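Local atomic coordinates of putative flagellar protein FliS (Parabacteroides merdae ATCC 43184, PDB entry 4YOK), a protein that is of unknown function but belongs to the DUF3823 family, joining a prealbumin-like N-terminal domain to a second, mainly beta domain. Residues A129-V134 / V185-N190; R26-A31 / D146-Y151; L68-G73 / L96-Y101; S119-R124 / P160-L165; S10-R15 / A59-G64. All coordinates share one frame; numbering follows the deposited sequence.

Contact 1: A129-V134 / V185-N190; sequences AKISRV and VGVLAN
Leu188 O is gripped by two backbone amides of the facing strand, Ser132 N at 2.7 Å and, more weakly, Arg133 N at 3.3 Å. Leu188 N returns a nearly straight bond to Arg133 O (3.0 Å, 177° at the hydrogen). Because Ser132 and Arg133 share Leu188, the antiparallel register slips by one residue: this is a classic beta bulge, set in the four-stranded sheet of the C-terminal domain, whose sequence family falls in the E-set clan. Beyond it, Asn190 N donates to Lys130 O at 2.8 Å, and a water bridges Lys130 N and Asn190 O. On one face of the sheet the Arg133 chain, with CG between the backbone N and the carbonyl carbon (chi1 62°), runs out extended to NE and lays its guanidinium over Leu188, whose CD2 sits 3.6 Å above the centre of that plane. On the other face Val134 and Val187 lie side by side, pointing the same way, with Val134 CG2 4.1 Å from Val187 CG2. The other branch of Val187, CG1, meets CG2 of Ile131. These branches enter the interior between the two sheets of the domain, against Phe120 and Ile122 of strand 115-124.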
# COMPACT_ATOMS: atom_id res chain seq x y z
N ALA A 129 -8.17 3.96 -16.45
CA ALA A 129 -6.91 3.43 -15.95
C ALA A 129 -6.53 2.16 -16.69
O ALA A 129 -7.39 1.36 -17.08
CB ALA A 129 -7.00 3.16 -14.45
N LYS A 130 -5.21 1.97 -16.88
CA LYS A 130 -4.63 0.82 -17.56
C LYS A 130 -3.59 0.18 -16.66
O LYS A 130 -2.87 0.89 -15.96
CB LYS A 130 -3.99 1.22 -18.90
CG LYS A 130 -4.95 1.81 -19.95
CD LYS A 130 -5.96 0.78 -20.49
CE LYS A 130 -6.97 1.37 -21.45
NZ LYS A 130 -6.41 1.54 -22.82
N ILE A 131 -3.44 -1.14 -16.75
CA ILE A 131 -2.43 -1.85 -15.93
C ILE A 131 -1.06 -1.77 -16.61
O ILE A 131 -0.94 -2.10 -17.78
CB ILE A 131 -2.82 -3.33 -15.65
CG1 ILE A 131 -4.17 -3.44 -14.90
CG2 ILE A 131 -1.69 -4.08 -14.90
CD1 ILE A 131 -4.81 -4.81 -14.94
N SER A 132 -0.04 -1.32 -15.87
CA SER A 132 1.35 -1.25 -16.35
C SER A 132 2.03 -2.62 -16.12
O SER A 132 2.56 -3.23 -17.05
CB SER A 132 2.10 -0.12 -15.64
OG SER A 132 3.48 -0.16 -16.00
N ARG A 133 1.93 -3.13 -14.87
CA ARG A 133 2.48 -4.45 -14.57
C ARG A 133 1.81 -5.05 -13.34
O ARG A 133 1.28 -4.33 -12.50
CB ARG A 133 4.02 -4.43 -14.39
CG ARG A 133 4.54 -3.58 -13.26
CD ARG A 133 6.05 -3.74 -13.18
NE ARG A 133 6.61 -2.95 -12.08
CZ ARG A 133 7.28 -1.81 -12.24
NH1 ARG A 133 7.49 -1.32 -13.45
NH2 ARG A 133 7.75 -1.17 -11.18
N VAL A 134 1.85 -6.38 -13.29
CA VAL A 134 1.39 -7.19 -12.18
C VAL A 134 2.64 -7.91 -11.65
O VAL A 134 3.45 -8.42 -12.43
CB VAL A 134 0.25 -8.14 -12.61
CG1 VAL A 134 -0.15 -9.06 -11.46
CG2 VAL A 134 -0.95 -7.34 -13.09
N VAL A 185 0.89 -9.93 -3.91
CA VAL A 185 0.79 -9.59 -5.32
C VAL A 185 0.64 -8.06 -5.41
O VAL A 185 0.12 -7.45 -4.46
CB VAL A 185 -0.28 -10.34 -6.14
CG1 VAL A 185 0.09 -11.82 -6.29
CG2 VAL A 185 -1.68 -10.17 -5.55
N GLY A 186 1.11 -7.49 -6.51
CA GLY A 186 1.03 -6.05 -6.73
C GLY A 186 0.50 -5.71 -8.11
O GLY A 186 0.69 -6.48 -9.05
N VAL A 187 -0.19 -4.56 -8.23
CA VAL A 187 -0.73 -4.06 -9.49
C VAL A 187 -0.36 -2.57 -9.58
O VAL A 187 -0.74 -1.77 -8.71
CB VAL A 187 -2.26 -4.29 -9.67
CG1 VAL A 187 -2.78 -3.61 -10.94
CG2 VAL A 187 -2.59 -5.79 -9.69
N LEU A 188 0.40 -2.23 -10.61
CA LEU A 188 0.83 -0.87 -10.91
C LEU A 188 0.05 -0.36 -12.12
O LEU A 188 0.02 -1.01 -13.16
CB LEU A 188 2.34 -0.83 -11.18
CG LEU A 188 2.93 0.53 -11.58
CD1 LEU A 188 2.98 1.48 -10.36
CD2 LEU A 188 4.33 0.36 -12.18
N ALA A 189 -0.55 0.82 -11.99
CA ALA A 189 -1.30 1.51 -13.04
C ALA A 189 -0.37 2.34 -13.90
O ALA A 189 0.59 2.92 -13.37
CB ALA A 189 -2.34 2.41 -12.40
N ASN A 190 -0.68 2.47 -15.22
CA ASN A 190 0.03 3.40 -16.11
C ASN A 190 -0.02 4.80 -15.51
O ASN A 190 -1.10 5.25 -15.08
CB ASN A 190 -0.67 3.43 -17.51
CG ASN A 190 -0.26 2.35 -18.46
OD1 ASN A 190 0.49 1.45 -18.13
ND2 ASN A 190 -0.73 2.44 -19.70
O HOH W 1 -3.58 4.42 -15.83

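Contact 2: R26-A31 / D146-Y151; sequences RGTGEA and DVNNLY
Arg26 and Asp146 cross at about a right angle, their guanidinium and carboxylate planes 66° apart. No N-H points at the acid: Arg26 NE lies 4.0 Å from Asp146 OD1, which is well out of the guanidinium plane. The charges attract without a salt bridge, while Arg26 CD packs on Asp146 OD1 at 3.4 Å. A water closes the gap, accepting from Arg26 NH1 and donating to Asp146 OD1, each at 2.8 Å. The guanidinium is sandwiched, with Val147 CG2 3.6 Å above one face and Thr28 O over the opposite one, both toward the rim. In its plane, NE donates to Thr28 OG1 at 3.1 Å, which fixes the rotation of the group; that hydroxyl also bonds Asp145. An alanine in place of Arg26 would probably leave the bridging water without this donor, Val147 CG2 without the flat surface it rests on, and the Asp146 carboxylate without the positive charge facing it. The contact joins surface loops of the two domains: residues 26-31 run between strands 21-22 and 33-37, and residues 146-151 lead into strand 151-155, with Asp146 packed on Met135 of strand 131-139 and Leu150 and Tyr151 reaching helix 173-177.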
# COMPACT_ATOMS: atom_id res chain seq x y z
N ARG A 26 2.97 -0.27 -0.27
CA ARG A 26 4.39 -0.45 0.05
C ARG A 26 4.63 0.38 1.29
O ARG A 26 4.44 1.61 1.26
CB ARG A 26 5.29 -0.02 -1.11
CG ARG A 26 6.76 -0.02 -0.67
CD ARG A 26 7.77 0.12 -1.81
NE ARG A 26 9.12 0.21 -1.22
CZ ARG A 26 10.09 1.01 -1.63
NH1 ARG A 26 9.91 1.79 -2.70
NH2 ARG A 26 11.24 1.05 -0.98
N GLY A 27 4.95 -0.30 2.38
CA GLY A 27 5.13 0.36 3.67
C GLY A 27 6.56 0.58 4.08
O GLY A 27 6.83 0.76 5.26
N THR A 28 7.49 0.56 3.11
CA THR A 28 8.93 0.73 3.36
C THR A 28 9.52 1.86 2.52
O THR A 28 8.92 2.23 1.51
CB THR A 28 9.69 -0.56 3.01
OG1 THR A 28 9.45 -0.87 1.63
CG2 THR A 28 9.32 -1.76 3.93
N GLY A 29 10.71 2.33 2.90
CA GLY A 29 11.49 3.31 2.14
C GLY A 29 10.81 4.64 1.86
O GLY A 29 11.18 5.32 0.91
N GLU A 30 9.84 5.04 2.70
CA GLU A 30 9.07 6.29 2.56
C GLU A 30 8.31 6.30 1.21
O GLU A 30 8.09 7.36 0.62
CB GLU A 30 9.99 7.52 2.68
CG GLU A 30 10.86 7.51 3.92
CD GLU A 30 11.69 8.76 4.12
OE1 GLU A 30 11.97 9.48 3.13
OE2 GLU A 30 12.09 9.00 5.29
N ALA A 31 7.92 5.11 0.73
CA ALA A 31 7.26 4.97 -0.57
C ALA A 31 5.95 5.76 -0.67
O ALA A 31 5.70 6.39 -1.71
CB ALA A 31 6.99 3.53 -0.87
N ASP A 146 7.64 -4.28 -4.13
CA ASP A 146 8.40 -4.30 -5.38
C ASP A 146 9.93 -4.16 -5.18
O ASP A 146 10.69 -4.60 -6.04
CB ASP A 146 7.88 -3.23 -6.37
CG ASP A 146 7.81 -1.81 -5.86
OD1 ASP A 146 8.26 -1.55 -4.73
OD2 ASP A 146 7.25 -0.95 -6.58
N VAL A 147 10.38 -3.60 -4.02
CA VAL A 147 11.81 -3.42 -3.71
C VAL A 147 12.25 -4.45 -2.68
O VAL A 147 13.34 -5.00 -2.78
CB VAL A 147 12.12 -1.96 -3.22
CG1 VAL A 147 13.58 -1.80 -2.79
CG2 VAL A 147 11.76 -0.93 -4.28
N ASN A 148 11.41 -4.70 -1.67
CA ASN A 148 11.72 -5.59 -0.56
C ASN A 148 11.16 -6.95 -0.79
O ASN A 148 10.01 -7.20 -0.48
CB ASN A 148 11.20 -5.01 0.75
CG ASN A 148 11.84 -3.72 1.11
OD1 ASN A 148 11.42 -2.65 0.64
ND2 ASN A 148 12.92 -3.80 1.87
N ASN A 149 11.97 -7.84 -1.31
CA ASN A 149 11.53 -9.20 -1.58
C ASN A 149 12.74 -10.10 -1.84
O ASN A 149 13.83 -9.61 -2.12
CB ASN A 149 10.58 -9.20 -2.81
CG ASN A 149 11.24 -8.71 -4.08
OD1 ASN A 149 12.07 -9.41 -4.65
ND2 ASN A 149 10.90 -7.50 -4.55
N LEU A 150 12.50 -11.41 -1.80
CA LEU A 150 13.46 -12.46 -2.09
C LEU A 150 13.28 -12.96 -3.53
O LEU A 150 14.20 -13.54 -4.13
CB LEU A 150 13.18 -13.59 -1.09
CG LEU A 150 14.25 -14.62 -0.89
CD1 LEU A 150 15.38 -14.06 -0.06
CD2 LEU A 150 13.68 -15.83 -0.19
N TYR A 151 12.07 -12.78 -4.08
CA TYR A 151 11.71 -13.21 -5.43
C TYR A 151 10.64 -12.28 -5.97
O TYR A 151 9.70 -11.94 -5.25
CB TYR A 151 11.18 -14.67 -5.43
CG TYR A 151 10.69 -15.13 -6.78
CD1 TYR A 151 11.56 -15.73 -7.69
CD2 TYR A 151 9.35 -14.98 -7.16
CE1 TYR A 151 11.13 -16.13 -8.95
CE2 TYR A 151 8.90 -15.39 -8.42
CZ TYR A 151 9.80 -15.95 -9.32
OH TYR A 151 9.39 -16.37 -10.57
O HOH W 2 8.28 1.28 -4.94

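Contact 3: L68-G73 / L96-Y101; sequences LTTRDG and LEVTPY
Thr70 and Leu68 meet Leu96 and Val98 in a buried, apolar contact between the two sheets of the prealbumin-like N-terminal domain. Strand 64-70 belongs to the antiparallel sheet and strand 92-97 to the mixed one, and the closest CA atoms, those of Leu68 and Leu96, are 7.7 Å apart, too far for backbone pairing. The Thr70 methyl makes the closest contacts: CG2 reaches CG1 of Val98 at 3.7 Å and CD2 of Leu96 at 3.9 Å, crossing both side chains obliquely. Thr70 CG2, anti to its own carbonyl carbon, is the branch that faces these two residues. Leu96 forks under the facing strand, its CD2 going to Thr70 while CD1 comes within 3.9 Å of Leu68 O. The Leu68 side chain lies further off, its CD2 4.3 Å from Leu96 CB. Leu34 and Val84 also pack on Leu96, and Trp77 touches both Thr70 and Val98. Backbone hydrogen bonds go to other neighbours: Leu68 to Val84, Thr70 to Glu82, and Leu96 to Arg15 and Thr17. Cohesion between the two segments therefore rests on van der Waals fit and the hydrophobic effect.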
# COMPACT_ATOMS: atom_id res chain seq x y z
N LEU A 68 -5.35 16.64 7.02
CA LEU A 68 -4.64 15.46 6.54
C LEU A 68 -4.91 15.26 5.04
O LEU A 68 -6.08 15.14 4.64
CB LEU A 68 -5.07 14.23 7.34
CG LEU A 68 -4.46 12.90 6.93
CD1 LEU A 68 -2.94 12.86 7.20
CD2 LEU A 68 -5.16 11.78 7.67
N THR A 69 -3.83 15.26 4.21
CA THR A 69 -4.02 15.11 2.76
C THR A 69 -3.01 14.17 2.13
O THR A 69 -1.99 13.84 2.73
CB THR A 69 -3.99 16.51 2.07
OG1 THR A 69 -4.41 16.39 0.72
CG2 THR A 69 -2.63 17.17 2.12
N THR A 70 -3.30 13.75 0.87
CA THR A 70 -2.38 12.91 0.11
C THR A 70 -1.27 13.84 -0.40
O THR A 70 -1.45 15.06 -0.43
CB THR A 70 -3.09 12.20 -1.03
OG1 THR A 70 -3.76 13.16 -1.86
CG2 THR A 70 -4.01 11.09 -0.55
N ARG A 71 -0.14 13.27 -0.79
CA ARG A 71 0.97 14.01 -1.38
C ARG A 71 0.76 13.97 -2.90
O ARG A 71 0.42 12.92 -3.45
CB ARG A 71 2.29 13.37 -0.94
CG ARG A 71 3.54 14.11 -1.41
CD ARG A 71 4.79 13.43 -0.87
NE ARG A 71 5.98 13.74 -1.65
CZ ARG A 71 6.83 14.73 -1.38
NH1 ARG A 71 6.62 15.53 -0.35
NH2 ARG A 71 7.89 14.93 -2.15
N ASP A 72 0.92 15.12 -3.57
CA ASP A 72 0.71 15.27 -5.02
C ASP A 72 1.44 14.18 -5.83
O ASP A 72 2.64 14.00 -5.68
CB ASP A 72 1.15 16.68 -5.48
CG ASP A 72 1.13 16.92 -6.98
OD1 ASP A 72 0.04 16.77 -7.59
OD2 ASP A 72 2.18 17.30 -7.54
N GLY A 73 0.67 13.43 -6.61
CA GLY A 73 1.14 12.37 -7.51
C GLY A 73 1.68 11.11 -6.85
O GLY A 73 2.23 10.25 -7.54
N LEU A 96 -8.73 8.35 5.81
CA LEU A 96 -8.68 9.23 4.65
C LEU A 96 -9.10 8.44 3.42
O LEU A 96 -8.45 7.46 3.10
CB LEU A 96 -7.26 9.84 4.49
CG LEU A 96 -7.04 10.68 3.23
CD1 LEU A 96 -7.85 11.98 3.27
CD2 LEU A 96 -5.54 10.94 3.00
N GLU A 97 -10.22 8.84 2.79
CA GLU A 97 -10.77 8.18 1.59
C GLU A 97 -10.08 8.66 0.34
O GLU A 97 -9.92 9.88 0.12
CB GLU A 97 -12.29 8.46 1.43
CG GLU A 97 -13.19 7.53 2.21
CD GLU A 97 -13.30 6.11 1.68
OE1 GLU A 97 -13.67 5.91 0.50
OE2 GLU A 97 -13.07 5.18 2.49
N VAL A 98 -9.63 7.71 -0.48
CA VAL A 98 -8.97 7.99 -1.77
C VAL A 98 -9.67 7.17 -2.88
O VAL A 98 -10.55 6.35 -2.57
CB VAL A 98 -7.46 7.69 -1.71
CG1 VAL A 98 -6.77 8.57 -0.64
CG2 VAL A 98 -7.18 6.19 -1.48
N THR A 99 -9.30 7.41 -4.15
CA THR A 99 -9.88 6.66 -5.26
C THR A 99 -8.77 5.86 -5.95
O THR A 99 -8.08 6.42 -6.80
CB THR A 99 -10.62 7.55 -6.27
OG1 THR A 99 -11.51 8.40 -5.54
CG2 THR A 99 -11.40 6.71 -7.30
N PRO A 100 -8.58 4.58 -5.56
CA PRO A 100 -7.53 3.77 -6.20
C PRO A 100 -7.82 3.54 -7.68
O PRO A 100 -8.99 3.53 -8.06
CB PRO A 100 -7.58 2.43 -5.43
CG PRO A 100 -8.41 2.69 -4.19
CD PRO A 100 -9.33 3.81 -4.54
N TYR A 101 -6.78 3.32 -8.50
CA TYR A 101 -6.97 3.01 -9.93
C TYR A 101 -7.57 1.60 -10.05
O TYR A 101 -8.50 1.38 -10.81
CB TYR A 101 -5.62 3.06 -10.66
CG TYR A 101 -5.05 4.46 -10.73
CD1 TYR A 101 -5.70 5.46 -11.45
CD2 TYR A 101 -3.90 4.80 -10.02
CE1 TYR A 101 -5.22 6.77 -11.46
CE2 TYR A 101 -3.37 6.09 -10.08
CZ TYR A 101 -4.03 7.07 -10.81
OH TYR A 101 -3.55 8.35 -10.86

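Contact 4: S119-R124 / P160-L165; sequences SFMINR and PGSVNL
Val163 lies beside the Phe120 ring, its side chain pointing the same way, and puts CG1 over the ring face in a CH-pi contact (4.3 Å from CG1 to the centroid, 26° off the normal). Its other branch, CG2, meets CD1 of Ile122 at 3.6 Å, so one valine spans two residues of the facing strand. The chi1 of 53° sets Phe120 CG between its backbone N and carbonyl carbon, and the ring tip, CZ, also approaches CD1 of Leu165 at 4.1 Å. This face turns inward, where Val134, Val187 and Ile131 of the opposite sheet pack on it. An alanine in place of Val163 would probably open a gap beside Ile122 CD1 and leave the Phe120 ring without the CG1 methyl over its face. Two hydrogen-bonded antiparallel pairs hold the backbones, Phe120 with Val163 and Ile122 with Gly161; the bond from Val163 N to Phe120 O (2.8 Å) is met nearly along the C=O axis. At Gly161 (phi 126°) a side chain would run into the preceding carbonyl oxygen. On the other face Ser119 OG and Asn164 OD1 lie 2.8 Å apart, and SE of Met121, here selenomethionine, sits 3.4 Å from Ser162 OG. At the end of the pair Arg124 NH1 approaches CG of Pro160 at 3.5 Å. The two strands thus make an amphipathic ribbon, with hydrocarbon buried on one face and the hydroxyls and amide of Ser119, Ser162 and Asn164 on the other, beside the selenomethionine, as suits the wall of a beta sandwich.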
# COMPACT_ATOMS: atom_id res chain seq x y z
N SER A 119 -3.95 -16.75 -8.01
CA SER A 119 -5.23 -16.52 -8.65
C SER A 119 -5.89 -15.39 -7.90
O SER A 119 -5.88 -15.41 -6.67
CB SER A 119 -6.09 -17.79 -8.62
OG SER A 119 -5.54 -18.72 -9.54
N PHE A 120 -6.41 -14.38 -8.61
CA PHE A 120 -7.04 -13.22 -7.97
C PHE A 120 -7.81 -12.43 -8.99
O PHE A 120 -7.76 -12.73 -10.19
CB PHE A 120 -6.01 -12.32 -7.23
CG PHE A 120 -4.84 -11.87 -8.07
CD1 PHE A 120 -3.73 -12.69 -8.24
CD2 PHE A 120 -4.80 -10.59 -8.60
CE1 PHE A 120 -2.64 -12.26 -9.01
CE2 PHE A 120 -3.70 -10.15 -9.35
CZ PHE A 120 -2.65 -11.01 -9.58
N MSE A 121 -8.58 -11.45 -8.51
CA MSE A 121 -9.36 -10.56 -9.35
C MSE A 121 -8.78 -9.15 -9.30
O MSE A 121 -8.43 -8.66 -8.22
CB MSE A 121 -10.82 -10.53 -8.86
CG MSE A 121 -11.56 -11.80 -9.18
SE MSE A 121 -12.65 -11.47 -10.74
CE MSE A 121 -13.87 -10.09 -9.94
N ILE A 122 -8.70 -8.51 -10.45
CA ILE A 122 -8.26 -7.11 -10.57
C ILE A 122 -9.48 -6.35 -11.02
O ILE A 122 -9.99 -6.59 -12.12
CB ILE A 122 -7.05 -6.89 -11.52
CG1 ILE A 122 -5.80 -7.63 -11.00
CG2 ILE A 122 -6.79 -5.36 -11.69
CD1 ILE A 122 -4.68 -7.75 -12.07
N ASN A 123 -9.97 -5.48 -10.16
CA ASN A 123 -11.15 -4.66 -10.41
C ASN A 123 -10.71 -3.25 -10.77
O ASN A 123 -10.03 -2.60 -9.98
CB ASN A 123 -12.03 -4.64 -9.15
CG ASN A 123 -12.27 -6.02 -8.58
OD1 ASN A 123 -12.94 -6.84 -9.20
ND2 ASN A 123 -11.60 -6.37 -7.47
N ARG A 124 -11.14 -2.77 -11.95
CA ARG A 124 -10.83 -1.41 -12.39
C ARG A 124 -11.81 -0.43 -11.72
O ARG A 124 -13.03 -0.57 -11.89
CB ARG A 124 -10.87 -1.29 -13.92
CG ARG A 124 -10.44 0.11 -14.41
CD ARG A 124 -10.41 0.27 -15.93
NE ARG A 124 -11.69 -0.11 -16.52
CZ ARG A 124 -11.84 -1.09 -17.40
NH1 ARG A 124 -10.78 -1.80 -17.80
NH2 ARG A 124 -13.03 -1.38 -17.90
N PRO A 160 -7.79 -6.01 -16.55
CA PRO A 160 -8.71 -6.27 -15.43
C PRO A 160 -9.60 -7.50 -15.65
O PRO A 160 -9.91 -7.86 -16.80
CB PRO A 160 -9.55 -4.98 -15.38
CG PRO A 160 -8.67 -3.95 -15.95
CD PRO A 160 -8.00 -4.65 -17.10
N GLY A 161 -9.99 -8.11 -14.55
CA GLY A 161 -10.80 -9.32 -14.52
C GLY A 161 -10.13 -10.42 -13.71
O GLY A 161 -9.32 -10.13 -12.83
N SER A 162 -10.46 -11.68 -14.01
CA SER A 162 -9.87 -12.83 -13.31
C SER A 162 -8.46 -13.04 -13.81
O SER A 162 -8.21 -12.96 -15.02
CB SER A 162 -10.72 -14.08 -13.53
OG SER A 162 -12.00 -13.90 -12.97
N VAL A 163 -7.51 -13.27 -12.90
CA VAL A 163 -6.11 -13.46 -13.25
C VAL A 163 -5.63 -14.80 -12.68
O VAL A 163 -6.01 -15.17 -11.56
CB VAL A 163 -5.29 -12.25 -12.72
CG1 VAL A 163 -3.82 -12.43 -12.94
CG2 VAL A 163 -5.75 -10.95 -13.38
N ASN A 164 -4.85 -15.56 -13.48
CA ASN A 164 -4.29 -16.87 -13.11
C ASN A 164 -2.82 -16.92 -13.55
O ASN A 164 -2.54 -17.05 -14.74
CB ASN A 164 -5.13 -18.00 -13.74
CG ASN A 164 -4.81 -19.38 -13.21
OD1 ASN A 164 -4.51 -19.55 -12.02
ND2 ASN A 164 -4.94 -20.40 -14.05
N LEU A 165 -1.90 -16.75 -12.60
CA LEU A 165 -0.46 -16.67 -12.89
C LEU A 165 0.35 -17.73 -12.18
O LEU A 165 0.00 -18.16 -11.07
CB LEU A 165 0.08 -15.27 -12.50
CG LEU A 165 -0.71 -14.06 -13.02
CD1 LEU A 165 -0.20 -12.76 -12.42
CD2 LEU A 165 -0.67 -13.95 -14.54

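Contact 5: S10-R15 / A59-G64; sequences SKLVGR and ALLFDG
Ser10 bonds residues 59-64 three times. Its N donates to Leu61 O at 2.8 Å, its O accepts from Leu61 N at 2.9 Å, and its hydroxyl donates a hydrogen bond to Asp63 OD1 at 2.7 Å. With chi1 at -66°, Ser10 OG stands anti to the carbonyl carbon and beside the backbone N, and it meets the carboxylate on the syn side of OD1, 20° out of plane. Ser10 N is also near that oxygen, but at a poor angle, and spends its hydrogen on Leu61 O. Two residues along, Leu12 and Ala59 form the next hydrogen-bonded antiparallel pair, with Leu12 N to Ala59 O and Ala59 N to Leu12 O both 2.8 Å. Ala59 O takes in addition a CA-H contact from Lys11. Strand 9-18 is central in the mixed sheet: Lys11 and Val13 turn their backbone bonds the other way, to Thr92 and Val94. On the inner face CD2 of Leu12 meets CD1 of Leu61 at 3.9 Å, near Leu36 and Leu88 of the second sheet. The Ser10 side chain shares this face and packs on Leu88, so its buried hydroxyl is paid for by the acid, and this hydrogen bond would probably favour an ionised Asp63.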
# COMPACT_ATOMS: atom_id res chain seq x y z
N SER A 10 -0.61 14.48 21.72
CA SER A 10 -1.46 13.31 21.60
C SER A 10 -1.11 12.46 20.39
O SER A 10 -0.55 12.96 19.39
CB SER A 10 -2.93 13.71 21.52
OG SER A 10 -3.37 14.29 22.73
N LYS A 11 -1.49 11.19 20.47
CA LYS A 11 -1.29 10.21 19.41
C LYS A 11 -2.42 10.27 18.38
O LYS A 11 -3.61 10.15 18.73
CB LYS A 11 -1.17 8.80 20.02
CG LYS A 11 -0.72 7.71 19.05
CD LYS A 11 -0.26 6.49 19.83
CE LYS A 11 -0.70 5.18 19.21
NZ LYS A 11 -0.51 4.04 20.15
N LEU A 12 -2.05 10.51 17.13
CA LEU A 12 -2.98 10.46 16.00
C LEU A 12 -2.73 9.15 15.24
O LEU A 12 -1.59 8.87 14.83
CB LEU A 12 -2.84 11.67 15.06
CG LEU A 12 -3.67 11.61 13.75
CD1 LEU A 12 -5.21 11.66 14.01
CD2 LEU A 12 -3.25 12.70 12.80
N VAL A 13 -3.79 8.35 15.07
CA VAL A 13 -3.71 7.07 14.36
C VAL A 13 -4.64 7.17 13.18
O VAL A 13 -5.73 7.71 13.30
CB VAL A 13 -4.03 5.85 15.28
CG1 VAL A 13 -4.09 4.55 14.49
CG2 VAL A 13 -3.01 5.72 16.40
N GLY A 14 -4.24 6.62 12.06
CA GLY A 14 -5.10 6.67 10.90
C GLY A 14 -4.89 5.57 9.89
O GLY A 14 -3.98 4.74 10.04
N ARG A 15 -5.75 5.56 8.88
CA ARG A 15 -5.72 4.61 7.77
C ARG A 15 -6.13 5.31 6.50
O ARG A 15 -7.06 6.12 6.52
CB ARG A 15 -6.72 3.45 8.01
CG ARG A 15 -6.30 2.34 8.95
CD ARG A 15 -7.51 1.49 9.31
NE ARG A 15 -8.52 2.33 9.95
CZ ARG A 15 -9.82 2.04 10.04
NH1 ARG A 15 -10.29 0.88 9.58
NH2 ARG A 15 -10.65 2.89 10.61
N ALA A 59 1.22 9.17 14.52
CA ALA A 59 2.09 10.31 14.77
C ALA A 59 1.82 10.88 16.14
O ALA A 59 0.65 10.97 16.54
CB ALA A 59 1.86 11.39 13.72
N LEU A 60 2.89 11.21 16.88
CA LEU A 60 2.78 11.91 18.16
C LEU A 60 2.87 13.38 17.81
O LEU A 60 3.89 13.83 17.29
CB LEU A 60 3.87 11.46 19.17
CG LEU A 60 3.90 12.20 20.51
CD1 LEU A 60 2.63 11.96 21.32
CD2 LEU A 60 5.14 11.82 21.31
N LEU A 61 1.77 14.11 17.98
CA LEU A 61 1.70 15.52 17.59
C LEU A 61 1.16 16.40 18.70
O LEU A 61 0.49 15.92 19.62
CB LEU A 61 0.78 15.70 16.37
CG LEU A 61 0.99 14.82 15.15
CD1 LEU A 61 -0.32 14.68 14.39
CD2 LEU A 61 2.10 15.38 14.26
N PHE A 62 1.40 17.72 18.58
CA PHE A 62 0.83 18.71 19.48
C PHE A 62 -0.64 18.78 19.21
O PHE A 62 -1.04 18.75 18.04
CB PHE A 62 1.49 20.09 19.28
CG PHE A 62 2.93 20.15 19.70
CD1 PHE A 62 3.29 20.08 21.04
CD2 PHE A 62 3.94 20.31 18.75
CE1 PHE A 62 4.63 20.12 21.43
CE2 PHE A 62 5.28 20.37 19.14
CZ PHE A 62 5.61 20.28 20.48
N ASP A 63 -1.46 18.86 20.27
CA ASP A 63 -2.90 18.97 20.15
C ASP A 63 -3.26 20.21 19.33
O ASP A 63 -2.59 21.24 19.42
CB ASP A 63 -3.57 19.04 21.55
CG ASP A 63 -3.59 17.73 22.33
OD1 ASP A 63 -2.81 16.80 21.98
OD2 ASP A 63 -4.36 17.64 23.34
N GLY A 64 -4.27 20.06 18.48
CA GLY A 64 -4.74 21.14 17.63
C GLY A 64 -5.50 20.62 16.43
O GLY A 64 -5.76 19.42 16.31

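Contacts 3 and 5 belong to the N-terminal domain and contacts 1 and 4 to the C-terminal one. Contacts 1 and 4 lie on facing sheets, their centres 11 Å apart, and interlock where Val134 CG1 meets Phe120 CZ at 3.7 Å. Contacts 3 and 5 share the mixed sheet, linked by a probable hydrogen bond from Leu96 N to Arg15 O (2.9 Å). The halves of the chain come together in at least two places: Tyr101, in the link after strand 92-97, packs its CD2 on Ala189 CB of contact 1 at 3.7 Å, and contact 2, centred 16 Å from contact 1, joins surface loops. Contacts 4 and 5 lie 37 Å apart, centre to centre. A bound magnesium ion sits about 6 Å from the Leu96 side chain.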